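PDB 3MC1: predicted phosphatase, HAD family, which is probably a phosphatase of the haloacid dehalogenase superfamily, a family that mostly hydrolyses phosphate esters. Local coordinates for residues K27-L30 and N31-I35; L95-L98 and K99-F103; T113-S116 and K117-L120; I148-A151 and M152-L155; D167-Y170 and D171-A175. One frame throughout, in Å; residues are numbered along the deposited sequence.

Contact 1 (K27-L30 and N31-I35)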
loop_
_atom_site.group_PDB
_atom_site.type_symbol
_atom_site.label_atom_id
_atom_site.label_comp_id
_atom_site.label_asym_id
_atom_site.label_seq_id
_atom_site.Cartn_x
_atom_site.Cartn_y
_atom_site.Cartn_z
ATOM N N LYS A 27 -7.464 -7.085 15.117
ATOM C CA LYS A 27 -8.212 -7.919 16.055
ATOM C C LYS A 27 -7.755 -7.627 17.477
ATOM O O LYS A 27 -8.574 -7.551 18.397
ATOM C CB LYS A 27 -8.017 -9.407 15.749
ATOM C CG LYS A 27 -8.728 -10.316 16.743
ATOM C CD LYS A 27 -8.252 -11.757 16.628
ATOM C CE LYS A 27 -9.202 -12.616 15.811
ATOM N NZ LYS A 27 -10.455 -12.930 16.565
ATOM N N TYR A 28 -6.446 -7.467 17.655
ATOM C CA TYR A 28 -5.890 -7.167 18.972
ATOM C C TYR A 28 -6.450 -5.841 19.476
ATOM O O TYR A 28 -6.779 -5.700 20.655
ATOM C CB TYR A 28 -4.364 -7.061 18.914
ATOM C CG TYR A 28 -3.780 -6.467 20.172
ATOM C CD1 TYR A 28 -3.641 -7.237 21.327
ATOM C CD2 TYR A 28 -3.420 -5.119 20.232
ATOM C CE1 TYR A 28 -3.163 -6.683 22.513
ATOM C CE2 TYR A 28 -2.938 -4.551 21.414
ATOM C CZ TYR A 28 -2.816 -5.343 22.550
ATOM O OH TYR A 28 -2.368 -4.797 23.731
ATOM N N SER A 29 -6.539 -4.870 18.570
ATOM C CA SER A 29 -7.054 -3.546 18.904
ATOM C C SER A 29 -8.552 -3.560 19.211
ATOM O O SER A 29 -8.995 -2.988 20.208
ATOM C CB SER A 29 -6.789 -2.576 17.751
ATOM O OG SER A 29 -7.349 -1.305 18.026
ATOM N N LEU A 30 -9.324 -4.211 18.348
ATOM C CA LEU A 30 -10.771 -4.278 18.519
ATOM C C LEU A 30 -11.157 -5.009 19.800
ATOM O O LEU A 30 -12.100 -4.609 20.484
ATOM C CB LEU A 30 -11.416 -4.970 17.316
ATOM C CG LEU A 30 -11.298 -4.248 15.970
ATOM C CD1 LEU A 30 -11.854 -5.133 14.871
ATOM C CD2 LEU A 30 -12.046 -2.922 16.022
ATOM N N ASN A 31 -10.428 -6.076 20.113
ATOM C CA ASN A 31 -10.694 -6.860 21.317
ATOM C C ASN A 31 -10.541 -6.015 22.577
ATOM O O ASN A 31 -11.123 -6.332 23.613
ATOM C CB ASN A 31 -9.755 -8.068 21.384
ATOM C CG ASN A 31 -10.134 -9.152 20.390
ATOM O OD1 ASN A 31 -11.020 -8.961 19.554
ATOM N ND2 ASN A 31 -9.461 -10.293 20.473
ATOM N N LYS A 32 -9.753 -4.946 22.485
ATOM C CA LYS A 32 -9.554 -4.042 23.612
ATOM C C LYS A 32 -10.818 -3.207 23.812
ATOM O O LYS A 32 -10.998 -2.570 24.843
ATOM C CB LYS A 32 -8.371 -3.104 23.349
ATOM C CG LYS A 32 -7.015 -3.772 23.363
ATOM C CD LYS A 32 -6.765 -4.439 24.703
ATOM C CE LYS A 32 -5.309 -4.805 24.860
ATOM N NZ LYS A 32 -4.479 -3.575 24.829
ATOM N N PHE A 33 -11.681 -3.207 22.802
ATOM C CA PHE A 33 -12.933 -2.463 22.859
ATOM C C PHE A 33 -14.048 -3.475 23.072
ATOM O O PHE A 33 -15.233 -3.169 22.909
ATOM C CB PHE A 33 -13.149 -1.700 21.549
ATOM C CG PHE A 33 -12.164 -0.586 21.331
ATOM C CD1 PHE A 33 -12.267 0.600 22.045
ATOM C CD2 PHE A 33 -11.119 -0.730 20.423
ATOM C CE1 PHE A 33 -11.341 1.630 21.857
ATOM C CE2 PHE A 33 -10.194 0.293 20.232
ATOM C CZ PHE A 33 -10.304 1.473 20.949
ATOM N N ASP A 34 -13.637 -4.683 23.448
ATOM C CA ASP A 34 -14.546 -5.791 23.689
ATOM C C ASP A 34 -15.302 -6.168 22.424
ATOM O O ASP A 34 -16.396 -6.732 22.472
ATOM C CB ASP A 34 -15.511 -5.453 24.828
ATOM C CG ASP A 34 -14.796 -5.297 26.166
ATOM O OD1 ASP A 34 -14.140 -4.256 26.388
ATOM O OD2 ASP A 34 -14.880 -6.227 26.993
ATOM N N ILE A 35 -14.698 -5.847 21.285
ATOM C CA ILE A 35 -15.275 -6.171 19.990
ATOM C C ILE A 35 -14.597 -7.456 19.538
ATOM O O ILE A 35 -13.379 -7.506 19.373
ATOM C CB ILE A 35 -14.996 -5.066 18.950
ATOM C CG1 ILE A 35 -15.609 -3.749 19.421
ATOM C CG2 ILE A 35 -15.550 -5.475 17.597
ATOM C CD1 ILE A 35 -15.397 -2.596 18.468
#

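Contact 2 (L95-L98 and K99-F103)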
loop_
_atom_site.group_PDB
_atom_site.type_symbol
_atom_site.label_atom_id
_atom_site.label_comp_id
_atom_site.label_asym_id
_atom_site.label_seq_id
_atom_site.Cartn_x
_atom_site.Cartn_y
_atom_site.Cartn_z
ATOM N N LEU A 95 11.155 -6.315 -9.440
ATOM C CA LEU A 95 11.933 -5.138 -9.056
ATOM C C LEU A 95 13.315 -5.134 -9.689
ATOM O O LEU A 95 13.778 -4.097 -10.170
ATOM C CB LEU A 95 12.085 -5.079 -7.538
ATOM C CG LEU A 95 10.781 -5.000 -6.740
ATOM C CD1 LEU A 95 11.085 -5.025 -5.236
ATOM C CD2 LEU A 95 10.053 -3.723 -7.114
ATOM N N SER A 96 13.979 -6.287 -9.668
ATOM C CA SER A 96 15.315 -6.384 -10.252
ATOM C C SER A 96 15.232 -6.072 -11.747
ATOM O O SER A 96 15.965 -5.221 -12.245
ATOM C CB SER A 96 15.888 -7.790 -10.050
ATOM O OG SER A 96 17.233 -7.858 -10.496
ATOM N N SER A 97 14.331 -6.758 -12.447
ATOM C CA SER A 97 14.152 -6.557 -13.887
ATOM C C SER A 97 13.892 -5.088 -14.233
ATOM O O SER A 97 14.485 -4.548 -15.170
ATOM C CB SER A 97 12.998 -7.422 -14.400
ATOM O OG SER A 97 12.806 -7.249 -15.801
ATOM N N LEU A 98 13.017 -4.436 -13.471
ATOM C CA LEU A 98 12.699 -3.038 -13.741
ATOM C C LEU A 98 13.892 -2.100 -13.573
ATOM O O LEU A 98 14.093 -1.209 -14.395
ATOM C CB LEU A 98 11.537 -2.567 -12.852
ATOM C CG LEU A 98 10.193 -3.282 -13.011
ATOM C CD1 LEU A 98 9.162 -2.620 -12.094
ATOM C CD2 LEU A 98 9.736 -3.231 -14.470
ATOM N N LYS A 99 14.682 -2.278 -12.519
ATOM C CA LYS A 99 15.837 -1.408 -12.330
ATOM C C LYS A 99 16.863 -1.655 -13.430
ATOM O O LYS A 99 17.623 -0.761 -13.794
ATOM C CB LYS A 99 16.493 -1.622 -10.960
ATOM C CG LYS A 99 15.758 -0.964 -9.808
ATOM C CD LYS A 99 16.686 -0.712 -8.620
ATOM C CE LYS A 99 17.683 0.406 -8.911
ATOM N NZ LYS A 99 18.617 0.672 -7.765
ATOM N N ASP A 100 16.884 -2.869 -13.964
ATOM C CA ASP A 100 17.828 -3.179 -15.025
ATOM C C ASP A 100 17.428 -2.343 -16.236
ATOM O O ASP A 100 18.278 -1.737 -16.891
ATOM C CB ASP A 100 17.786 -4.664 -15.381
ATOM C CG ASP A 100 19.109 -5.161 -15.939
ATOM O OD1 ASP A 100 19.662 -4.503 -16.850
ATOM O OD2 ASP A 100 19.597 -6.209 -15.465
ATOM N N TYR A 101 16.124 -2.311 -16.514
ATOM C CA TYR A 101 15.587 -1.537 -17.626
ATOM C C TYR A 101 15.905 -0.056 -17.449
ATOM O O TYR A 101 15.904 0.704 -18.413
ATOM C CB TYR A 101 14.072 -1.718 -17.733
ATOM C CG TYR A 101 13.636 -2.805 -18.688
ATOM C CD1 TYR A 101 13.548 -4.137 -18.277
ATOM C CD2 TYR A 101 13.336 -2.505 -20.020
ATOM C CE1 TYR A 101 13.172 -5.142 -19.168
ATOM C CE2 TYR A 101 12.963 -3.503 -20.917
ATOM C CZ TYR A 101 12.885 -4.818 -20.487
ATOM O OH TYR A 101 12.541 -5.805 -21.383
ATOM N N GLY A 102 16.171 0.357 -16.215
ATOM C CA GLY A 102 16.493 1.748 -15.967
ATOM C C GLY A 102 15.421 2.517 -15.214
ATOM O O GLY A 102 15.587 3.706 -14.952
ATOM N N PHE A 103 14.318 1.850 -14.882
ATOM C CA PHE A 103 13.229 2.480 -14.137
ATOM C C PHE A 103 13.691 2.901 -12.738
ATOM O O PHE A 103 14.547 2.252 -12.136
ATOM C CB PHE A 103 12.061 1.499 -13.968
ATOM C CG PHE A 103 11.221 1.307 -15.200
ATOM C CD1 PHE A 103 10.436 2.345 -15.690
ATOM C CD2 PHE A 103 11.187 0.074 -15.849
ATOM C CE1 PHE A 103 9.624 2.160 -16.807
ATOM C CE2 PHE A 103 10.380 -0.129 -16.971
ATOM C CZ PHE A 103 9.592 0.921 -17.453
#

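Contact 3 (T113-S116 and K117-L120)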
loop_
_atom_site.group_PDB
_atom_site.type_symbol
_atom_site.label_atom_id
_atom_site.label_comp_id
_atom_site.label_asym_id
_atom_site.label_seq_id
_atom_site.Cartn_x
_atom_site.Cartn_y
_atom_site.Cartn_z
ATOM N N THR A 113 5.765 5.453 7.201
ATOM C CA THR A 113 7.097 5.318 6.615
ATOM C C THR A 113 8.048 4.504 7.494
ATOM O O THR A 113 8.839 3.702 6.998
ATOM C CB THR A 113 7.760 6.696 6.398
ATOM O OG1 THR A 113 6.852 7.567 5.718
ATOM C CG2 THR A 113 9.024 6.557 5.576
ATOM N N VAL A 114 7.977 4.715 8.801
ATOM C CA VAL A 114 8.864 4.011 9.716
ATOM C C VAL A 114 8.687 2.501 9.636
ATOM O O VAL A 114 9.671 1.761 9.629
ATOM C CB VAL A 114 8.661 4.504 11.173
ATOM C CG1 VAL A 114 7.215 4.341 11.587
ATOM C CG2 VAL A 114 9.593 3.741 12.108
ATOM N N PHE A 115 7.438 2.046 9.575
ATOM C CA PHE A 115 7.160 0.617 9.466
ATOM C C PHE A 115 7.501 0.101 8.066
ATOM O O PHE A 115 8.071 -0.971 7.925
ATOM C CB PHE A 115 5.680 0.314 9.736
ATOM C CG PHE A 115 5.214 0.699 11.116
ATOM C CD1 PHE A 115 6.067 0.589 12.216
ATOM C CD2 PHE A 115 3.907 1.132 11.321
ATOM C CE1 PHE A 115 5.617 0.903 13.499
ATOM C CE2 PHE A 115 3.450 1.447 12.603
ATOM C CZ PHE A 115 4.305 1.332 13.689
ATOM N N SER A 116 7.133 0.866 7.042
ATOM C CA SER A 116 7.392 0.459 5.658
ATOM C C SER A 116 8.880 0.231 5.403
ATOM O O SER A 116 9.260 -0.716 4.726
ATOM C CB SER A 116 6.852 1.517 4.699
ATOM O OG SER A 116 5.492 1.802 4.989
ATOM N N LYS A 117 9.718 1.101 5.955
ATOM C CA LYS A 117 11.158 0.975 5.800
ATOM C C LYS A 117 11.680 -0.283 6.507
ATOM O O LYS A 117 12.449 -1.055 5.927
ATOM C CB LYS A 117 11.841 2.226 6.362
ATOM C CG LYS A 117 13.313 2.322 6.035
ATOM C CD LYS A 117 13.900 3.613 6.569
ATOM C CE LYS A 117 15.145 3.992 5.789
ATOM N NZ LYS A 117 14.811 4.246 4.353
ATOM N N GLN A 118 11.247 -0.497 7.755
ATOM C CA GLN A 118 11.673 -1.668 8.523
ATOM C C GLN A 118 11.304 -2.944 7.806
ATOM O O GLN A 118 12.078 -3.899 7.781
ATOM C CB GLN A 118 10.994 -1.720 9.896
ATOM C CG GLN A 118 11.415 -0.686 10.889
ATOM C CD GLN A 118 10.723 -0.911 12.220
ATOM O OE1 GLN A 118 11.024 -1.873 12.936
ATOM N NE2 GLN A 118 9.774 -0.039 12.545
ATOM N N ILE A 119 10.095 -2.970 7.256
ATOM C CA ILE A 119 9.593 -4.135 6.545
ATOM C C ILE A 119 10.380 -4.406 5.258
ATOM O O ILE A 119 10.813 -5.532 5.021
ATOM C CB ILE A 119 8.087 -3.947 6.218
ATOM C CG1 ILE A 119 7.269 -4.021 7.515
ATOM C CG2 ILE A 119 7.619 -5.000 5.240
ATOM C CD1 ILE A 119 5.852 -3.494 7.362
ATOM N N LEU A 120 10.567 -3.378 4.434
ATOM C CA LEU A 120 11.291 -3.552 3.174
ATOM C C LEU A 120 12.760 -3.926 3.393
ATOM O O LEU A 120 13.337 -4.692 2.618
ATOM C CB LEU A 120 11.156 -2.289 2.322
ATOM C CG LEU A 120 9.715 -2.088 1.830
ATOM C CD1 LEU A 120 9.531 -0.723 1.190
ATOM C CD2 LEU A 120 9.370 -3.206 0.855
#

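Contact 4 (I148-A151 and M152-L155)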
loop_
_atom_site.group_PDB
_atom_site.type_symbol
_atom_site.label_atom_id
_atom_site.label_comp_id
_atom_site.label_asym_id
_atom_site.label_seq_id
_atom_site.Cartn_x
_atom_site.Cartn_y
_atom_site.Cartn_z
ATOM N N ILE A 148 1.373 10.260 -2.445
ATOM C CA ILE A 148 1.875 10.217 -3.811
ATOM C C ILE A 148 2.354 11.630 -4.193
ATOM O O ILE A 148 3.429 11.799 -4.763
ATOM C CB ILE A 148 0.775 9.748 -4.797
ATOM C CG1 ILE A 148 0.516 8.245 -4.607
ATOM C CG2 ILE A 148 1.201 10.050 -6.233
ATOM C CD1 ILE A 148 -0.702 7.692 -5.379
ATOM N N ARG A 149 1.552 12.638 -3.853
ATOM C CA ARG A 149 1.888 14.025 -4.169
ATOM C C ARG A 149 3.196 14.448 -3.508
ATOM O O ARG A 149 4.007 15.136 -4.121
ATOM C CB ARG A 149 0.758 14.966 -3.724
ATOM C CG ARG A 149 0.892 16.387 -4.268
ATOM C CD ARG A 149 -0.295 17.262 -3.887
ATOM N NE ARG A 149 -1.580 16.667 -4.248
ATOM C CZ ARG A 149 -1.982 16.440 -5.494
ATOM N NH1 ARG A 149 -1.195 16.756 -6.513
ATOM N NH2 ARG A 149 -3.178 15.904 -5.724
ATOM N N TYR A 150 3.394 14.044 -2.256
ATOM C CA TYR A 150 4.611 14.390 -1.530
ATOM C C TYR A 150 5.801 13.632 -2.103
ATOM O O TYR A 150 6.892 14.173 -2.202
ATOM C CB TYR A 150 4.464 14.069 -0.035
ATOM C CG TYR A 150 5.636 14.534 0.812
ATOM C CD1 TYR A 150 5.953 15.891 0.927
ATOM C CD2 TYR A 150 6.439 13.619 1.481
ATOM C CE1 TYR A 150 7.050 16.318 1.692
ATOM C CE2 TYR A 150 7.532 14.031 2.240
ATOM C CZ TYR A 150 7.835 15.377 2.345
ATOM O OH TYR A 150 8.927 15.765 3.100
ATOM N N ALA A 151 5.590 12.375 -2.476
ATOM C CA ALA A 151 6.667 11.575 -3.048
ATOM C C ALA A 151 7.119 12.213 -4.365
ATOM O O ALA A 151 8.318 12.354 -4.624
ATOM C CB ALA A 151 6.188 10.146 -3.293
HETATM N N MSE A 152 6.151 12.595 -5.193
HETATM C CA MSE A 152 6.459 13.221 -6.467
HETATM C C MSE A 152 7.174 14.554 -6.227
HETATM O O MSE A 152 8.189 14.843 -6.862
HETATM C CB MSE A 152 5.174 13.411 -7.269
HETATM C CG MSE A 152 4.555 12.081 -7.698
HETATM SE SE MSE A 152 2.923 12.279 -8.710
HETATM C CE MSE A 152 3.693 12.868 -10.394
ATOM N N GLU A 153 6.659 15.352 -5.298
ATOM C CA GLU A 153 7.286 16.628 -4.963
ATOM C C GLU A 153 8.722 16.424 -4.472
ATOM O O GLU A 153 9.637 17.143 -4.880
ATOM C CB GLU A 153 6.474 17.350 -3.882
ATOM C CG GLU A 153 5.148 17.912 -4.377
ATOM C CD GLU A 153 4.345 18.557 -3.275
ATOM O OE1 GLU A 153 4.911 18.781 -2.187
ATOM O OE2 GLU A 153 3.150 18.841 -3.494
ATOM N N SER A 154 8.915 15.435 -3.605
ATOM C CA SER A 154 10.229 15.143 -3.039
ATOM C C SER A 154 11.271 14.704 -4.047
ATOM O O SER A 154 12.450 15.029 -3.905
ATOM C CB SER A 154 10.109 14.062 -1.967
ATOM O OG SER A 154 9.301 14.512 -0.897
ATOM N N LEU A 155 10.840 13.955 -5.055
ATOM C CA LEU A 155 11.748 13.452 -6.081
ATOM C C LEU A 155 11.643 14.244 -7.379
ATOM O O LEU A 155 12.309 13.927 -8.359
ATOM C CB LEU A 155 11.445 11.976 -6.351
ATOM C CG LEU A 155 11.743 11.011 -5.199
ATOM C CD1 LEU A 155 10.867 9.762 -5.291
ATOM C CD2 LEU A 155 13.207 10.647 -5.247
#

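Contact 5 (D167-Y170 and D171-A175). With NA (sodium ion), chain C.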
loop_
_atom_site.group_PDB
_atom_site.type_symbol
_atom_site.label_atom_id
_atom_site.label_comp_id
_atom_site.label_asym_id
_atom_site.label_seq_id
_atom_site.Cartn_x
_atom_site.Cartn_y
_atom_site.Cartn_z
ATOM N N ASP A 167 -3.420 -2.193 -5.416
ATOM C CA ASP A 167 -4.428 -3.253 -5.435
ATOM C C ASP A 167 -5.838 -2.805 -5.047
ATOM O O ASP A 167 -6.801 -3.560 -5.224
ATOM C CB ASP A 167 -3.991 -4.406 -4.507
ATOM C CG ASP A 167 -3.832 -3.972 -3.050
ATOM O OD1 ASP A 167 -3.141 -2.955 -2.789
ATOM O OD2 ASP A 167 -4.394 -4.658 -2.157
ATOM N N ARG A 168 -5.967 -1.576 -4.546
ATOM C CA ARG A 168 -7.264 -1.068 -4.104
ATOM C C ARG A 168 -7.727 0.181 -4.858
ATOM O O ARG A 168 -6.939 0.863 -5.515
ATOM C CB ARG A 168 -7.212 -0.753 -2.602
ATOM C CG ARG A 168 -6.731 -1.901 -1.704
ATOM C CD ARG A 168 -7.703 -3.069 -1.697
ATOM N NE ARG A 168 -9.025 -2.692 -1.198
ATOM C CZ ARG A 168 -9.326 -2.500 0.084
ATOM N NH1 ARG A 168 -8.399 -2.655 1.022
ATOM N NH2 ARG A 168 -10.556 -2.140 0.428
ATOM N N GLU A 169 -9.014 0.482 -4.743
ATOM C CA GLU A 169 -9.590 1.650 -5.399
ATOM C C GLU A 169 -8.912 2.921 -4.892
ATOM O O GLU A 169 -8.828 3.909 -5.610
ATOM C CB GLU A 169 -11.087 1.727 -5.107
ATOM C CG GLU A 169 -11.405 1.954 -3.638
ATOM C CD GLU A 169 -12.891 2.111 -3.386
ATOM O OE1 GLU A 169 -13.529 2.928 -4.089
ATOM O OE2 GLU A 169 -13.418 1.423 -2.483
ATOM N N TYR A 170 -8.432 2.882 -3.651
ATOM C CA TYR A 170 -7.759 4.026 -3.046
ATOM C C TYR A 170 -6.506 4.394 -3.832
ATOM O O TYR A 170 -6.143 5.574 -3.944
ATOM C CB TYR A 170 -7.393 3.698 -1.602
ATOM C CG TYR A 170 -8.589 3.271 -0.785
ATOM C CD1 TYR A 170 -9.589 4.184 -0.454
ATOM C CD2 TYR A 170 -8.749 1.942 -0.383
ATOM C CE1 TYR A 170 -10.721 3.791 0.257
ATOM C CE2 TYR A 170 -9.882 1.534 0.329
ATOM C CZ TYR A 170 -10.865 2.466 0.644
ATOM O OH TYR A 170 -11.991 2.078 1.339
ATOM N N ASP A 171 -5.841 3.375 -4.371
ATOM C CA ASP A 171 -4.645 3.600 -5.159
ATOM C C ASP A 171 -5.002 4.264 -6.482
ATOM O O ASP A 171 -4.306 5.173 -6.935
ATOM C CB ASP A 171 -3.934 2.275 -5.396
ATOM C CG ASP A 171 -3.398 1.686 -4.111
ATOM O OD1 ASP A 171 -2.572 2.367 -3.476
ATOM O OD2 ASP A 171 -3.802 0.568 -3.733
ATOM N N VAL A 172 -6.095 3.816 -7.092
ATOM C CA VAL A 172 -6.544 4.380 -8.360
ATOM C C VAL A 172 -6.947 5.839 -8.158
ATOM O O VAL A 172 -6.538 6.713 -8.920
ATOM C CB VAL A 172 -7.754 3.591 -8.933
ATOM C CG1 VAL A 172 -8.167 4.174 -10.276
ATOM C CG2 VAL A 172 -7.391 2.118 -9.093
ATOM N N ILE A 173 -7.741 6.091 -7.122
ATOM C CA ILE A 173 -8.194 7.439 -6.807
ATOM C C ILE A 173 -6.996 8.348 -6.509
ATOM O O ILE A 173 -6.933 9.484 -6.985
ATOM C CB ILE A 173 -9.167 7.413 -5.593
ATOM C CG1 ILE A 173 -10.386 6.553 -5.937
ATOM C CG2 ILE A 173 -9.595 8.826 -5.221
ATOM C CD1 ILE A 173 -11.263 6.187 -4.757
ATOM N N GLY A 174 -6.046 7.841 -5.725
ATOM C CA GLY A 174 -4.861 8.618 -5.386
ATOM C C GLY A 174 -4.030 8.941 -6.617
ATOM O O GLY A 174 -3.449 10.025 -6.721
ATOM N N ALA A 175 -3.976 7.999 -7.552
ATOM C CA ALA A 175 -3.221 8.184 -8.791
ATOM C C ALA A 175 -3.920 9.219 -9.663
ATOM O O ALA A 175 -3.297 10.155 -10.165
ATOM C CB ALA A 175 -3.109 6.862 -9.540
HETATM NA NA NA C . -2.450 -1.848 -0.912
HETATM O O HOH W 1 -3.883 -3.400 0.172
HETATM O O HOH W 2 -3.816 -0.112 -1.018
#

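Contact 1 (K27-L30 and N31-I35)
Y28 and K32 meet one turn apart, the lysine NZ donating a hydrogen bond of 2.7 Å to the phenol OH of Y28. The tyrosine takes chi1 168°, with CG opposite its backbone N, which sends the ring toward K32, against Y72 and Y76 of helix 63-81; K32 bends at chi2 (-59°) and again at chi4, so its CE and NZ arrive beside the phenol end and CE lies 3.4 Å from Y28 CZ. The ammonium approaches that ring obliquely, and it also has a cation-pi partner in Y72. On another side F33 turns its ring edge to S29, whose OG lies in the ring plane, 3.9 Å from F33 CE2. That hydroxyl is bonded to the backbone O of A69. L30 and I35 pack CB to CB at 3.9 Å, their side chains crossing at a slant, and both rest on Y59 of helix 51-59. Where the helix runs out, the backbone is gripped at one atom: L30 O accepts from F33 N (2.7 Å) and from I35 N (3.0 Å), the two donors coming from opposite faces of its carbonyl plane. One turn earlier, N31 N still makes a regular helical bond to K27 O at 2.9 Å. D34 adopts positive phi (62°), and its N returns a weak bond to N31 O. Together with the bond from I35 N to L30 O, this makes a Schellman motif with D34 as C-prime residue, closing helix 19-31.

Contact 2 (L95-L98 and K99-F103)
A Schellman motif closes helix 91-101 here, with G102 as its C-prime residue, just before the chain enters strand 104-109 of the parallel sheet. The defining bond runs from F103 N to L98 O, 3.1 Å long, and G102 N adds a weak one to K99 O. G102 has a positive phi of 110°, a backbone shape that glycine takes easily. Before the turn the helix is regular: K99 N bonds to L95 O at 3.1 Å and Y101 N to S97 O at the same length.

The reversal folds F103 back onto L98. Their side chains meet at a slant, L98 CD2 lying 3.9 Å from F103 CD2, while L98 O sits at the ring edge. In F103, CG lies opposite the carbonyl carbon (chi1 -76°), which swings the ring so that CD2 comes to 3.5 Å from L98 O. I214 of helix 207-215 touches both side chains, and the ring of F103 also meets that of Y4. Y101 presents its own ring edge to S97 O, 3.3 Å from its CD1; nearby, S97 OG is hydrogen-bonded to NE2 of H211.

In chemical terms, L98 O and, weakly, K99 O are taken up by N-H groups of the reversing chain, and the apolar L98-F103 pair packs against I214 of helix 207-215.

Contact 3 (T113-S116 and K117-L120)
This is a contact within a single helix, 113-122, which links strands 104-109 and 131-135 in a beta-alpha-beta unit. Side chains up to one turn apart meet on the flank where V114, F115 and Q118 lie together, while the backbone bonds run regularly beneath them: K117 N to T113 O at 2.9 Å, I119 N to F115 O at 2.9 Å and L120 N to S116 O at 3.0 Å.

Q118 is the side chain that reaches back. Its chain is extended at chi2 (-177°) and then turns at chi3 (71°), bringing NE2 alongside V114 and F115. From there NE2 gives V114 O a weak bond of 3.4 Å, and the same oxygen takes another weak bond from Q118 N. The amide also meets its neighbours' carbon atoms: V114 CG2 is 3.8 Å from Q118 NE2, and F115 presents its ring edge, with NE2 in the ring plane and 3.8 Å from CD1. The amide and ring planes stand 47° apart, neither stacked nor perpendicular. V114 CG1 lies over one face of that ring, displaced toward the rim.

Such a crossover helix has an inner and an outer side. Inward, S116 and L120 lean on I132 of strand 131-135, and S116 OG is bonded to P112 O just before the segment. On a further side F115 meets F77 of helix 63-81 edge to face. I119, one turn beyond F115, also touches F77; its CG1 and CD1 fold over F115 O, CG1 coming to 3.2 Å. At the first turn T113 OG1 accompanies the backbone in bonding to S135, fastening the helix start to the end of strand 131-135.

Contact 4 (I148-A151 and M152-L155)
S154 sets its hydroxyl squarely over the ring of Y150, OG standing 3.5 Å above the plane and over the ring centre. Two torsions make this possible. In Y150 the ring carbon CG lies opposite the backbone N (chi1 -174°), carrying the ring along the helix toward the next turn; in S154, OG is opposite the carbonyl carbon (chi1 -63°) and points back to the preceding turn, over Y150. The hydroxyl does not give its proton to the ring: it donates to Y150 O at 2.8 Å, and S154 N reaches the same oxygen, also at 2.8 Å, from the opposite face of the carbonyl plane. One carbonyl is thus held from two sides by a single residue.

Both segments belong to helix 144-155, which packs on the parallel sheet of the Rossmann-like HAD core: A151 rests on V133, L155 on V106 and A131, I148 on A108. I148 and the selenomethionine M152 lie side by side and point the same way, CG2 of the isoleucine 3.8 Å from SE, and both touch L180.

R149 and E153 cross at an angle on the outer side, the guanidinium and carboxylate planes 44° apart. The carboxylate meets the aliphatic part of the arginine, E153 OE2 lying 3.4 Å from R149 CG, while the charged ends stay apart, with R149 NE 5.3 Å from E153 OE2. The arginine, bent at chi3, instead donates through NH2 to K177 O. E153 remains extended beyond CG, its own N bonded to R149 O at 2.9 Å.

Contact 5 (D167-Y170 and D171-A175)
D171 OD2 is gripped from several sides: R168 N donates at 3.2 Å, nearly straight (160°), to the OD2 lone pair pointing away from the other oxygen; D167 N adds a weak bond; and water 2 donates at 2.8 Å. That water also binds the sodium ion, so D171 touches the metal shell through it. D167 binds the ion directly, OD1 to sodium 2.3 Å, with chi1 61° placing CG between its backbone N and carbonyl carbon. D167 OD2 accepts a hydrogen bond of 2.7 Å from water 1, another sodium ligand, and one from F189 N. D10 and D12 complete the protein part of the site. The planes of the two carboxylates are 35° apart, and D171 OD1 is paired with K144. Past R168, the N-cap position, the helix starts with D171 N to R168 O at 3.0 Å; G174 N bonds to Y170 O. The side chain of R168 makes a salt bridge with E194.

This is consistent with the acidic metal site of the HAD fold, where D171 acts as a second-shell residue, positioning a metal-bound water and the D167-R168 backbone.

Overall arrangement
All five contacts follow one another along the chain without overlapping, yet their distances from the metal differ. Contact 5 holds the sodium ligand D167. Contact 4 touches contact 5, I148 CD1 lying 3.8 Å from G174 C, and the I148 side chain is about 11 Å from the ion, as is that of S116 in contact 3. Centres of contacts 3 and 5 are 20 Å apart, on opposite sides of the chain's centre. The two Schellman ends lie furthest out: contacts 1 and 2 have centres 42 Å apart across the molecule, contact 1 at the all-helical end that probably serves as a cap, contact 2 at the far rim of the core.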